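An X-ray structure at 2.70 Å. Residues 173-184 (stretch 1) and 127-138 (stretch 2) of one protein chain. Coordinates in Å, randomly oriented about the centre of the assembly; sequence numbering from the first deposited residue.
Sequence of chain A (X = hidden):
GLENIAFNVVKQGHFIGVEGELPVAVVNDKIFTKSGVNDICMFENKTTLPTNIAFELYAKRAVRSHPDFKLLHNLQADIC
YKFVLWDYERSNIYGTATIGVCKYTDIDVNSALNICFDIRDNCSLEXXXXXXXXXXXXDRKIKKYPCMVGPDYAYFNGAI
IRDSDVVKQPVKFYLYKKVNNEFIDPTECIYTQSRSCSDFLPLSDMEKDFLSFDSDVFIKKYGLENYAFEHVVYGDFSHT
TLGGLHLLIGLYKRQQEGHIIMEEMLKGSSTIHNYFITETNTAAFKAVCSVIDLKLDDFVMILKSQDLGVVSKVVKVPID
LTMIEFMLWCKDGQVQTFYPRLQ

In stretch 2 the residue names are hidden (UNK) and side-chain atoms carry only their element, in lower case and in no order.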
# COMPACT_ATOMS: atom_id res chain seq x y z
N PHE A 173 9.00 22.11 35.96
CA PHE A 173 9.24 20.71 36.28
C PHE A 173 10.57 20.54 36.99
O PHE A 173 11.52 21.27 36.70
CB PHE A 173 9.12 19.81 35.04
CG PHE A 173 7.70 19.62 34.58
CD1 PHE A 173 7.16 20.42 33.57
CD2 PHE A 173 6.89 18.67 35.20
CE1 PHE A 173 5.85 20.25 33.16
CE2 PHE A 173 5.57 18.50 34.79
CZ PHE A 173 5.04 19.29 33.77
N TYR A 174 10.59 19.62 37.95
CA TYR A 174 11.77 19.28 38.70
C TYR A 174 12.10 17.89 38.20
O TYR A 174 11.28 16.97 38.26
CB TYR A 174 11.50 19.35 40.21
CG TYR A 174 11.05 20.73 40.63
CD1 TYR A 174 11.96 21.76 40.85
CD2 TYR A 174 9.69 21.04 40.77
CE1 TYR A 174 11.54 23.03 41.23
CE2 TYR A 174 9.26 22.31 41.15
CZ TYR A 174 10.20 23.31 41.37
OH TYR A 174 9.80 24.58 41.73
N LEU A 175 13.31 17.78 37.68
CA LEU A 175 13.74 16.70 36.84
C LEU A 175 14.90 15.97 37.48
O LEU A 175 15.91 16.60 37.82
CB LEU A 175 14.21 17.28 35.52
CG LEU A 175 13.08 17.86 34.68
CD1 LEU A 175 13.60 18.98 33.80
CD2 LEU A 175 12.41 16.79 33.84
N TYR A 176 14.77 14.66 37.64
CA TYR A 176 15.81 13.89 38.32
C TYR A 176 16.34 12.83 37.39
O TYR A 176 15.63 12.32 36.53
CB TYR A 176 15.28 13.26 39.60
CG TYR A 176 14.71 14.28 40.55
CD1 TYR A 176 15.45 14.72 41.64
CD2 TYR A 176 13.47 14.85 40.34
CE1 TYR A 176 14.96 15.69 42.51
CE2 TYR A 176 12.98 15.82 41.20
CZ TYR A 176 13.73 16.24 42.29
OH TYR A 176 13.27 17.19 43.18
N LYS A 177 17.61 12.51 37.54
CA LYS A 177 18.20 11.43 36.79
C LYS A 177 19.01 10.56 37.71
O LYS A 177 19.72 11.07 38.59
CB LYS A 177 19.06 11.97 35.65
CG LYS A 177 19.61 10.89 34.76
CD LYS A 177 20.19 11.43 33.48
CE LYS A 177 20.54 10.30 32.52
NZ LYS A 177 21.55 10.72 31.52
N LYS A 178 18.89 9.26 37.52
CA LYS A 178 19.67 8.27 38.25
C LYS A 178 20.49 7.42 37.28
O LYS A 178 20.02 7.05 36.21
CB LYS A 178 18.74 7.35 39.05
CG LYS A 178 18.51 7.82 40.48
CD LYS A 178 17.38 7.06 41.14
CE LYS A 178 17.75 5.62 41.44
NZ LYS A 178 16.52 4.83 41.75
N VAL A 179 21.73 7.13 37.67
CA VAL A 179 22.60 6.23 36.93
C VAL A 179 23.32 5.37 37.95
O VAL A 179 24.02 5.90 38.79
CB VAL A 179 23.66 7.02 36.10
CG1 VAL A 179 24.73 6.09 35.54
CG2 VAL A 179 22.99 7.82 34.98
N ASN A 180 23.13 4.06 37.87
CA ASN A 180 23.68 3.10 38.85
C ASN A 180 23.04 3.28 40.21
O ASN A 180 23.70 3.15 41.23
CB ASN A 180 25.21 3.21 38.97
CG ASN A 180 25.91 2.90 37.66
OD1 ASN A 180 25.84 1.78 37.16
ND2 ASN A 180 26.59 3.89 37.11
N ASN A 181 21.75 3.59 40.22
CA ASN A 181 21.02 3.90 41.45
C ASN A 181 21.61 5.10 42.22
O ASN A 181 21.49 5.22 43.44
CB ASN A 181 20.92 2.65 42.36
CG ASN A 181 19.53 2.46 42.94
OD1 ASN A 181 18.56 2.37 42.20
ND2 ASN A 181 19.42 2.39 44.27
N GLU A 182 22.25 5.99 41.47
CA GLU A 182 22.88 7.18 42.02
C GLU A 182 22.40 8.42 41.24
O GLU A 182 22.49 8.49 39.99
CB GLU A 182 24.42 7.04 41.94
CG GLU A 182 25.04 5.95 42.83
CD GLU A 182 25.88 6.50 43.97
OE1 GLU A 182 25.46 7.50 44.58
OE2 GLU A 182 26.97 5.93 44.27
N PHE A 183 21.87 9.40 41.96
CA PHE A 183 21.45 10.66 41.34
C PHE A 183 22.59 11.41 40.69
O PHE A 183 23.67 11.46 41.23
CB PHE A 183 20.83 11.56 42.37
CG PHE A 183 19.49 11.12 42.83
CD1 PHE A 183 18.34 11.60 42.19
CD2 PHE A 183 19.35 10.27 43.89
CE1 PHE A 183 17.08 11.24 42.62
CE2 PHE A 183 18.10 9.89 44.32
CZ PHE A 183 16.96 10.37 43.68
N ILE A 184 22.35 11.99 39.52
CA ILE A 184 23.29 12.92 38.90
C ILE A 184 23.11 14.35 39.43
O ILE A 184 21.97 14.82 39.61
CB ILE A 184 23.13 12.88 37.37
CG1 ILE A 184 23.84 11.64 36.83
CG2 ILE A 184 23.65 14.15 36.69
CD1 ILE A 184 23.27 11.15 35.52
N UNK A 127 8.66 3.51 42.32
CA UNK A 127 9.24 2.66 41.28
C UNK A 127 10.56 3.28 40.76
O UNK A 127 11.61 2.60 40.67
c UNK A 127 8.22 2.43 40.14
c UNK A 127 9.22 0.29 39.27
n UNK A 127 10.38 -1.89 38.76
c UNK A 127 7.97 0.96 39.84
c UNK A 127 9.15 -1.24 39.29
N UNK A 128 10.52 4.57 40.46
CA UNK A 128 11.72 5.28 40.08
C UNK A 128 12.79 5.13 41.15
O UNK A 128 13.98 5.05 40.81
c UNK A 128 14.93 9.24 39.62
c UNK A 128 14.64 8.38 38.59
c UNK A 128 12.67 7.64 39.74
c UNK A 128 12.96 8.51 40.77
c UNK A 128 11.44 6.77 39.80
c UNK A 128 13.52 7.59 38.66
c UNK A 128 14.09 9.30 40.71
N UNK A 129 12.38 5.10 42.42
CA UNK A 129 13.36 5.00 43.55
C UNK A 129 14.01 3.64 43.62
O UNK A 129 15.11 3.54 44.14
c UNK A 129 12.74 5.29 44.92
s UNK A 129 13.70 7.86 45.07
c UNK A 129 12.32 6.72 45.17
c UNK A 129 14.71 7.31 46.45
N UNK A 130 13.34 2.60 43.14
CA UNK A 130 13.93 1.26 43.10
C UNK A 130 14.38 0.82 41.70
O UNK A 130 14.35 -0.36 41.38
o UNK A 130 11.67 0.34 43.07
c UNK A 130 12.94 0.25 43.68
N UNK A 131 14.81 1.78 40.88
CA UNK A 131 15.26 1.50 39.52
C UNK A 131 16.61 2.19 39.34
O UNK A 131 16.70 3.38 39.56
c UNK A 131 14.27 2.08 38.49
c UNK A 131 14.59 1.64 37.06
o UNK A 131 12.93 1.72 38.84
N UNK A 132 17.66 1.45 38.96
CA UNK A 132 19.01 2.05 38.88
C UNK A 132 19.21 3.18 37.84
O UNK A 132 19.81 4.21 38.16
c UNK A 132 17.70 0.00 38.73
c UNK A 132 19.91 0.85 38.55
c UNK A 132 19.00 -0.20 38.01
N UNK A 133 18.77 2.96 36.60
CA UNK A 133 19.03 3.89 35.51
C UNK A 133 17.71 4.47 35.06
O UNK A 133 16.92 3.78 34.41
n UNK A 133 21.57 1.64 34.05
c UNK A 133 19.72 3.18 34.34
o UNK A 133 21.84 3.32 35.45
c UNK A 133 21.14 2.71 34.68
N UNK A 134 17.45 5.73 35.41
CA UNK A 134 16.13 6.32 35.16
C UNK A 134 16.08 7.84 35.27
O UNK A 134 17.00 8.47 35.77
c UNK A 134 15.11 5.74 36.13
N UNK A 135 14.95 8.38 34.80
CA UNK A 135 14.65 9.81 34.83
C UNK A 135 13.31 10.02 35.53
O UNK A 135 12.36 9.24 35.33
c UNK A 135 16.00 10.37 32.78
c UNK A 135 14.60 10.34 33.37
c UNK A 135 16.03 10.51 31.28
c UNK A 135 13.96 11.73 33.28
N UNK A 136 13.21 11.04 36.38
CA UNK A 136 11.95 11.33 37.05
C UNK A 136 11.50 12.74 36.76
O UNK A 136 12.31 13.67 36.82
c UNK A 136 10.70 11.11 39.22
c UNK A 136 9.00 12.14 40.58
c UNK A 136 9.85 10.04 39.01
c UNK A 136 10.26 12.16 40.00
c UNK A 136 12.04 11.13 38.55
c UNK A 136 8.17 11.06 40.37
c UNK A 136 8.60 10.00 39.59
N UNK A 137 10.21 12.89 36.45
CA UNK A 137 9.64 14.20 36.22
C UNK A 137 8.56 14.46 37.25
O UNK A 137 7.74 13.57 37.54
c UNK A 137 10.23 14.08 33.76
c UNK A 137 9.12 14.38 34.76
c UNK A 137 7.91 13.51 34.44
c UNK A 137 7.67 13.28 32.96
N UNK A 138 8.58 15.67 37.83
CA UNK A 138 7.59 16.05 38.82
C UNK A 138 7.32 17.54 38.87
O UNK A 138 8.13 18.36 38.48
c UNK A 138 7.96 15.53 40.23
o UNK A 138 8.43 16.56 41.08

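Position 127 carries four carbons in a row ending in a nitrogen, and the chain touches nothing on stretch 1: Lys127. Position 128 has one carbon and then a six-carbon ring with no oxygen. The ring lies beneath the amine of Lys178, whose NZ sits 5.0 Å from the ring centroid almost on the normal, a cation-pi contact; this is Phe128. Position 129 is unbranched, two carbons, a sulfur and a carbon, so Met129; its SD lies 4.3 Å from Phe183 CZ, near the plane of that ring.

Position 130 bears one carbon and one oxygen, points away from stretch 1, and is the first residue after the helix to leave helical phi/psi: Ser130. At 131 one carbon carries an oxygen and a carbon, which makes Thr131. Its OG1 turns back to Lys127 O at a very short 2.4 Å, while its own carbonyl serves Lys178. At 132 three carbons close onto the backbone nitrogen: Pro132, whose O accepts from Asn181 N at 2.9 Å.

Position 133 has two carbons, the second carrying an oxygen and a nitrogen. The oxygen receives Asn180 N, which fits Asn133, with N to OD1 2.8 Å. Position 134 has a single carbon, hence Ala134, on the same sheet face as Lys178.

Position 135 has four carbons, forked at the first, one arm two carbons long: Ile135, with CG1 4.2 Å from Lys177 CG. Position 136 is again one carbon and a six-carbon ring, Phe136, its CB 4.0 Å from Tyr176 CB. Position 137 repeats the forked four-carbon pattern; Ile137 puts CG2 3.5 Å from Leu175 CD2. Position 138, one carbon and one oxygen, is Ser138, paired with Tyr174.

The contact rests on an antiparallel ladder. Tyr174, Tyr176 and Lys178 each exchange two backbone hydrogen bonds with Ser138, Phe136 and Ala134, and the alternation sends Leu175, Lys177, Ile135 and Ile137 to the other face. Beyond the ladder, the turn is held by side chain and backbone together, through Asn133 and Pro132. The most elaborate feature is Lys178: its NZ bonds to Phe128 O at 2.7 Å and Thr131 O at 2.6 Å, and weakly to Met129 O at 3.1 Å, so carbonyls at the helix end and in the following loop gather round one amine. The rule to read is economical: strand pairing sets the register, and one long lysine, buried over an aromatic face, ties the preceding helix to the sheet.

Stretch 2 127-138: KFMSTPNAIFIS
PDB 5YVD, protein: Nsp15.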